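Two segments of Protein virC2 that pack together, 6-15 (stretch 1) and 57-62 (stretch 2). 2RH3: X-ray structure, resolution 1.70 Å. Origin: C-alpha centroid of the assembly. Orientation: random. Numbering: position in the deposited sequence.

Stretch 1 6-15: SARPPAPEVS
Stretch 2 57-62: SYPIPH

Two proline-rich segments of one chain pack here, burying 432 Å² in total, summed over both sides. Stretch 1 leaves a strand at Ala7 and runs extended through Arg8 to Pro12 (phi/psi -101/143, -59/148, -73/162, -64/155 and -54/146), then reverses in a type II turn from Ala11 to Val14, closed by Val14 N to Ala11 O at 3.2 Å, with Glu13 at 74/-4. Stretch 2 has no regular helix or strand but is likewise extended from Ser57 to Pro61. The two chains cross rather than run side by side, so that Tyr58 touches residues from Ala7 to Val14 while Pro61 reaches back to Pro9. The nearest CA atoms across the contact are those of Ala11 and Pro61, 4.2 Å apart.

Ser57 (-151/-179, chi1 p) makes no contact. Tyr58 (-150/160) points its CA-to-CB bond toward stretch 1, and with chi1 at 49° (p) and chi2 at 89° its ring reaches along Pro10 to the backbone of Arg8. Tyr58 OH donates a short hydrogen bond to Arg8 O at 2.6 Å, and this oxygen lies at the ring edge, near its plane. The same Tyr58 OH accepts from a water at 2.9 Å from the water O; that water in turn accepts from Arg8 N, at 2.9 Å from N to the water O, so both backbone polar groups of Arg8 are tied to one phenol. Ala7 CB sits 3.8 Å from Tyr58 OH. Pro10 (C-gamma endo) brings CB to 3.9 Å from Tyr58 CD1, and Val14 (chi1 t) places CG1 4.3 Å from Tyr58 CB.

Pro59 (-64/137, C-gamma exo) supplies the backbone link. Pro59 O accepts from Ala11 N at 3.0 Å, and the N-H...O angle of 172° makes the bond nearly linear. Pro10 CA also approaches Pro59 O at 3.5 Å in a CA-H...O contact, bent to 126° at the hydrogen. Val14, its CA-to-CB bond toward stretch 2, sets CG2 3.8 Å from Pro59 CB, while Ala11 CB is 4.3 Å from that same Pro59 CB.

The CA-to-CB bond of Ile60 (-113/159, chi1 p, chi2 149°) points sideways. Ile60 CG2 lies 3.8 Å from Pro9 O, and Ile60 CD1 lies 4.0 Å from Arg8 CD, along an arginine extended as m, t, t with chi4 at -86°. Ala11 CB packs 3.6 Å from Ile60 C.

Pro61 (-69/149, C-gamma exo) has no amide hydrogen to offer; instead its CD stands 3.4 Å from Pro9 O and 4.4 Å from Ala11 CB. His62 (-137/51, chi1 m, chi2 -80°) lies beyond contact.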

# COMPACT_ATOMS: atom_id res chain seq x y z
N SER A 6 6.93 -1.90 -2.17
CA SER A 6 6.54 -2.07 -3.56
C SER A 6 5.06 -2.35 -3.65
O SER A 6 4.47 -2.96 -2.76
CB SER A 6 7.34 -3.18 -4.24
OG SER A 6 7.12 -4.43 -3.62
N ALA A 7 4.44 -1.88 -4.73
CA ALA A 7 3.01 -2.10 -4.95
C ALA A 7 2.65 -1.98 -6.41
O ALA A 7 3.37 -1.34 -7.18
CB ALA A 7 2.19 -1.10 -4.14
N ARG A 8 1.54 -2.60 -6.79
CA ARG A 8 1.02 -2.51 -8.15
C ARG A 8 -0.14 -1.51 -8.20
O ARG A 8 -0.95 -1.46 -7.30
CB ARG A 8 0.46 -3.85 -8.60
CG ARG A 8 1.48 -4.95 -8.81
CD ARG A 8 0.78 -6.17 -9.36
NE ARG A 8 1.73 -7.22 -9.71
CZ ARG A 8 2.36 -7.31 -10.88
NH1 ARG A 8 2.15 -6.41 -11.83
NH2 ARG A 8 3.20 -8.31 -11.09
N PRO A 9 -0.24 -0.74 -9.29
CA PRO A 9 -1.43 0.11 -9.40
C PRO A 9 -2.74 -0.69 -9.39
O PRO A 9 -2.77 -1.84 -9.88
CB PRO A 9 -1.22 0.81 -10.75
CG PRO A 9 0.28 0.80 -10.95
CD PRO A 9 0.69 -0.55 -10.42
N PRO A 10 -3.81 -0.10 -8.84
CA PRO A 10 -5.09 -0.78 -8.79
C PRO A 10 -5.75 -0.84 -10.18
O PRO A 10 -5.39 -0.05 -11.08
CB PRO A 10 -5.92 0.10 -7.85
CG PRO A 10 -5.35 1.47 -8.04
CD PRO A 10 -3.88 1.25 -8.24
N ALA A 11 -6.72 -1.74 -10.32
CA ALA A 11 -7.59 -1.78 -11.49
C ALA A 11 -8.44 -0.51 -11.59
O ALA A 11 -8.72 0.12 -10.57
CB ALA A 11 -8.49 -3.00 -11.42
N PRO A 12 -8.88 -0.15 -12.81
CA PRO A 12 -9.80 0.98 -12.89
C PRO A 12 -11.03 0.81 -12.01
O PRO A 12 -11.51 -0.32 -11.80
CB PRO A 12 -10.20 1.00 -14.37
CG PRO A 12 -9.04 0.43 -15.06
CD PRO A 12 -8.56 -0.68 -14.14
N GLU A 13 -11.51 1.93 -11.49
CA GLU A 13 -12.68 2.03 -10.61
C GLU A 13 -12.47 1.54 -9.17
O GLU A 13 -13.38 1.67 -8.34
CB GLU A 13 -13.94 1.39 -11.24
CG GLU A 13 -14.25 1.85 -12.68
CD GLU A 13 -15.01 3.17 -12.77
OE1 GLU A 13 -14.97 3.98 -11.81
OE2 GLU A 13 -15.66 3.40 -13.81
N VAL A 14 -11.29 1.01 -8.87
CA VAL A 14 -10.94 0.65 -7.48
C VAL A 14 -10.77 1.92 -6.65
O VAL A 14 -11.18 1.99 -5.49
CB VAL A 14 -9.65 -0.22 -7.40
CG1 VAL A 14 -9.12 -0.37 -5.95
CG2 VAL A 14 -9.89 -1.59 -8.05
N SER A 15 -10.18 2.93 -7.28
CA SER A 15 -9.82 4.19 -6.63
C SER A 15 -10.12 5.37 -7.54
O SER A 15 -9.46 5.57 -8.57
CB SER A 15 -8.32 4.19 -6.30
OG SER A 15 -7.95 5.46 -5.79
N SER A 57 -5.34 -6.60 0.50
CA SER A 57 -5.06 -6.36 -0.91
C SER A 57 -6.26 -5.75 -1.64
O SER A 57 -7.32 -5.52 -1.05
CB SER A 57 -4.63 -7.66 -1.61
OG SER A 57 -5.62 -8.65 -1.43
N TYR A 58 -6.09 -5.53 -2.94
CA TYR A 58 -7.08 -4.86 -3.78
C TYR A 58 -6.99 -5.39 -5.20
O TYR A 58 -5.95 -5.96 -5.58
CB TYR A 58 -6.85 -3.34 -3.78
CG TYR A 58 -5.41 -2.94 -4.05
CD1 TYR A 58 -4.96 -2.75 -5.37
CD2 TYR A 58 -4.50 -2.79 -3.00
CE1 TYR A 58 -3.64 -2.42 -5.62
CE2 TYR A 58 -3.18 -2.48 -3.24
CZ TYR A 58 -2.75 -2.26 -4.56
OH TYR A 58 -1.44 -1.93 -4.81
N PRO A 59 -8.06 -5.21 -6.00
CA PRO A 59 -8.03 -5.69 -7.39
C PRO A 59 -6.98 -4.97 -8.24
O PRO A 59 -6.83 -3.75 -8.15
CB PRO A 59 -9.43 -5.35 -7.90
CG PRO A 59 -10.27 -5.23 -6.69
CD PRO A 59 -9.36 -4.58 -5.68
N ILE A 60 -6.26 -5.74 -9.05
CA ILE A 60 -5.30 -5.20 -10.03
C ILE A 60 -5.80 -5.46 -11.47
O ILE A 60 -6.64 -6.34 -11.68
CB ILE A 60 -3.89 -5.78 -9.79
CG1 ILE A 60 -3.91 -7.31 -9.89
CG2 ILE A 60 -3.35 -5.30 -8.42
CD1 ILE A 60 -2.63 -7.90 -10.40
N PRO A 61 -5.31 -4.68 -12.46
CA PRO A 61 -5.86 -4.84 -13.82
C PRO A 61 -5.48 -6.17 -14.47
O PRO A 61 -4.41 -6.70 -14.18
CB PRO A 61 -5.23 -3.69 -14.62
CG PRO A 61 -4.54 -2.81 -13.63
CD PRO A 61 -4.28 -3.62 -12.40
N HIS A 62 -6.38 -6.67 -15.33
CA HIS A 62 -6.13 -7.85 -16.17
C HIS A 62 -6.67 -7.57 -17.57
O HIS A 62 -7.42 -8.37 -18.14
CB HIS A 62 -6.82 -9.10 -15.59
CG HIS A 62 -6.34 -9.47 -14.22
ND1 HIS A 62 -5.17 -10.16 -14.01
CD2 HIS A 62 -6.88 -9.25 -13.00
CE1 HIS A 62 -5.00 -10.35 -12.71
NE2 HIS A 62 -6.03 -9.81 -12.08
O HOH W 1 0.28 -4.21 -4.68